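Local coordinates for protein phosphoribosylformylglycinamidine cyclo-ligase (Thermus thermophilus HB8, PDB 5AVM) that probably catalyses the ATP-dependent ring closure of formylglycinamidine ribonucleotide to 5-aminoimidazole ribonucleotide in purine biosynthesis, at residues B[84-89]-B[243-248]. Sequence-based numbering, arbitrary orientation.
Sequences VNHSVN and HITGGG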
ATOM      1  N   VAL B  84       3.713  -4.333 -10.883  1.00 23.22           N
ATOM      2  CA  VAL B  84       5.129  -4.004 -10.814  1.00 23.20           C
ATOM      3  C   VAL B  84       5.536  -3.015 -11.901  1.00 24.25           C
ATOM      4  O   VAL B  84       6.193  -2.007 -11.617  1.00 25.01           O
ATOM      5  CB  VAL B  84       5.980  -5.292 -10.907  1.00 21.72           C
ATOM      6  CG1 VAL B  84       7.450  -4.956 -11.072  1.00 20.54           C
ATOM      7  CG2 VAL B  84       5.768  -6.120  -9.650  1.00 19.38           C
ATOM      8  N   ASN B  85       5.143  -3.294 -13.142  1.00 23.73           N
ATOM      9  CA  ASN B  85       5.475  -2.412 -14.258  1.00 22.94           C
ATOM     10  C   ASN B  85       4.836  -1.036 -14.135  1.00 22.27           C
ATOM     11  O   ASN B  85       5.428  -0.043 -14.545  1.00 24.52           O
ATOM     12  CB  ASN B  85       5.065  -3.054 -15.577  1.00 23.87           C
ATOM     13  CG  ASN B  85       5.956  -4.210 -15.942  1.00 24.49           C
ATOM     14  OD1 ASN B  85       6.845  -4.574 -15.170  1.00 24.21           O
ATOM     15  ND2 ASN B  85       5.731  -4.800 -17.114  1.00 23.15           N
ATOM     16  N   HIS B  86       3.629  -0.976 -13.583  1.00 20.01           N
ATOM     17  CA  HIS B  86       2.940   0.291 -13.391  1.00 19.62           C
ATOM     18  C   HIS B  86       3.684   1.045 -12.293  1.00 21.43           C
ATOM     19  O   HIS B  86       3.830   2.265 -12.345  1.00 20.88           O
ATOM     20  CB  HIS B  86       1.488   0.024 -12.989  1.00 19.88           C
ATOM     21  CG  HIS B  86       0.661   1.258 -12.786  1.00 20.33           C
ATOM     22  ND1 HIS B  86      -0.691   1.292 -13.048  1.00 21.22           N
ATOM     23  CD2 HIS B  86       0.973   2.474 -12.281  1.00 20.69           C
ATOM     24  CE1 HIS B  86      -1.178   2.473 -12.710  1.00 19.48           C
ATOM     25  NE2 HIS B  86      -0.189   3.208 -12.239  1.00 20.51           N
ATOM     26  N   SER B  87       4.167   0.299 -11.302  1.00 22.69           N
ATOM     27  CA  SER B  87       4.911   0.874 -10.182  1.00 23.72           C
ATOM     28  C   SER B  87       6.269   1.394 -10.659  1.00 23.32           C
ATOM     29  O   SER B  87       6.719   2.463 -10.242  1.00 23.83           O
ATOM     30  CB  SER B  87       5.121  -0.179  -9.077  1.00 25.53           C
ATOM     31  OG  SER B  87       3.884  -0.649  -8.545  1.00 28.38           O
ATOM     32  N   VAL B  88       6.921   0.629 -11.526  1.00 21.98           N
ATOM     33  CA  VAL B  88       8.213   1.020 -12.059  1.00 20.99           C
ATOM     34  C   VAL B  88       8.107   2.326 -12.847  1.00 21.66           C
ATOM     35  O   VAL B  88       8.957   3.205 -12.712  1.00 23.40           O
ATOM     36  CB  VAL B  88       8.800  -0.097 -12.968  1.00 21.22           C
ATOM     37  CG1 VAL B  88      10.018   0.413 -13.722  1.00 20.81           C
ATOM     38  CG2 VAL B  88       9.184  -1.304 -12.124  1.00 20.02           C
ATOM     39  N   ASN B  89       7.056   2.463 -13.651  1.00 21.70           N
ATOM     40  CA  ASN B  89       6.873   3.658 -14.468  1.00 20.66           C
ATOM     41  C   ASN B  89       6.567   4.918 -13.682  1.00 20.07           C
ATOM     42  O   ASN B  89       7.049   5.987 -14.031  1.00 21.02           O
ATOM     43  CB  ASN B  89       5.775   3.441 -15.517  1.00 22.28           C
ATOM     44  CG  ASN B  89       6.195   2.483 -16.627  1.00 25.03           C
ATOM     45  OD1 ASN B  89       7.337   2.001 -16.659  1.00 26.03           O
ATOM     46  ND2 ASN B  89       5.269   2.202 -17.547  1.00 23.81           N
ATOM     47  N   HIS B 243       3.571   9.417 -16.882  1.00 23.95           N
ATOM     48  CA  HIS B 243       3.133   8.049 -17.060  1.00 23.77           C
ATOM     49  C   HIS B 243       1.650   8.272 -17.312  1.00 23.71           C
ATOM     50  O   HIS B 243       0.982   8.908 -16.499  1.00 23.68           O
ATOM     51  CB  HIS B 243       3.336   7.243 -15.785  1.00 23.97           C
ATOM     52  CG  HIS B 243       3.076   5.779 -15.953  1.00 24.30           C
ATOM     53  ND1 HIS B 243       2.734   4.959 -14.901  1.00 25.54           N
ATOM     54  CD2 HIS B 243       3.120   4.986 -17.050  1.00 24.72           C
ATOM     55  CE1 HIS B 243       2.576   3.722 -15.343  1.00 24.30           C
ATOM     56  NE2 HIS B 243       2.805   3.712 -16.643  1.00 24.23           N
ATOM     57  N   ILE B 244       1.148   7.789 -18.448  1.00 24.99           N
ATOM     58  CA  ILE B 244      -0.264   7.967 -18.813  1.00 25.01           C
ATOM     59  C   ILE B 244      -1.132   6.853 -18.238  1.00 25.31           C
ATOM     60  O   ILE B 244      -1.321   5.792 -18.848  1.00 23.83           O
ATOM     61  CB  ILE B 244      -0.445   8.028 -20.349  1.00 24.49           C
ATOM     62  CG1 ILE B 244       0.514   9.076 -20.928  1.00 23.34           C
ATOM     63  CG2 ILE B 244      -1.893   8.366 -20.700  1.00 23.42           C
ATOM     64  CD1 ILE B 244       0.501  10.404 -20.179  1.00 22.59           C
ATOM     65  N   THR B 245      -1.656   7.131 -17.051  1.00 26.03           N
ATOM     66  CA  THR B 245      -2.484   6.206 -16.313  1.00 26.47           C
ATOM     67  C   THR B 245      -3.900   6.765 -16.192  1.00 28.25           C
ATOM     68  O   THR B 245      -4.398   7.386 -17.127  1.00 28.94           O
ATOM     69  CB  THR B 245      -1.866   5.964 -14.926  1.00 25.41           C
ATOM     70  OG1 THR B 245      -1.629   7.223 -14.283  1.00 24.85           O
ATOM     71  CG2 THR B 245      -0.541   5.216 -15.058  1.00 20.61           C
ATOM     72  N   GLY B 246      -4.543   6.542 -15.048  1.00 30.07           N
ATOM     73  CA  GLY B 246      -5.898   7.026 -14.849  1.00 29.28           C
ATOM     74  C   GLY B 246      -6.048   8.469 -15.266  1.00 29.20           C
ATOM     75  O   GLY B 246      -5.247   9.311 -14.868  1.00 29.70           O
ATOM     76  N   GLY B 247      -7.070   8.758 -16.069  1.00 30.01           N
ATOM     77  CA  GLY B 247      -7.292  10.122 -16.527  1.00 29.49           C
ATOM     78  C   GLY B 247      -6.793  10.366 -17.943  1.00 30.01           C
ATOM     79  O   GLY B 247      -7.173  11.348 -18.581  1.00 29.55           O
ATOM     80  N   GLY B 248      -5.931   9.476 -18.429  1.00 30.54           N
ATOM     81  CA  GLY B 248      -5.396   9.603 -19.770  1.00 30.38           C
ATOM     82  C   GLY B 248      -4.380  10.715 -19.952  1.00 31.64           C
ATOM     83  O   GLY B 248      -3.929  11.345 -18.995  1.00 31.51           O
TER
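H243 reaches from the loop 243-248 into the angle between H86 and N89, two side chains one helical turn apart on segment 84-89. Its ring presents an edge to the face of the H86 ring in an offset T-shaped stack, the planes standing 88° apart. The ring centroids are separated by 5.1 Å. CE1 of H243 makes the closest ring-to-ring approach, 3.7 Å from CD2 of H86. The same CE1 lies 3.6 Å from the backbone O of H86. Over one face of H243 sits the CB of N89, close to the ring normal, a CH-pi contact; the opposite face carries CG2 of T245, displaced toward the rim. That methyl also meets H86, 3.5 Å from its NE2, and thus lies against both rings.

H86 extends with CG anti to the backbone N (chi1 -179°), which carries its imidazole out toward the loop. In N89 the CG instead lies beside the backbone N (chi1 -71°), and the amide stands nearly perpendicular to the H243 ring, with ND2 3.0 Å from NE2 of H243. Both of those nitrogens are hydrogen-bonded to partners outside the two segments, ND2 to R222 O and NE2 to H221 NE2. The second ring nitrogen of H243, ND1, bonds D90 OD1, so both ring nitrogens are engaged and the rotation of the imidazole is restrained. ND1 of H86 is hydrogen-bonded to T187 OG1.

This buried contact, near the centre of the chain, joins segments that lie in the AIR synthase related N-terminal and C-terminal domain families. Helix 79-92 faces the loop between strand 240-243 and helix 248-252, H86 also touches D61 of strand 54-62, and H243 rests on M300 of strand 298-304.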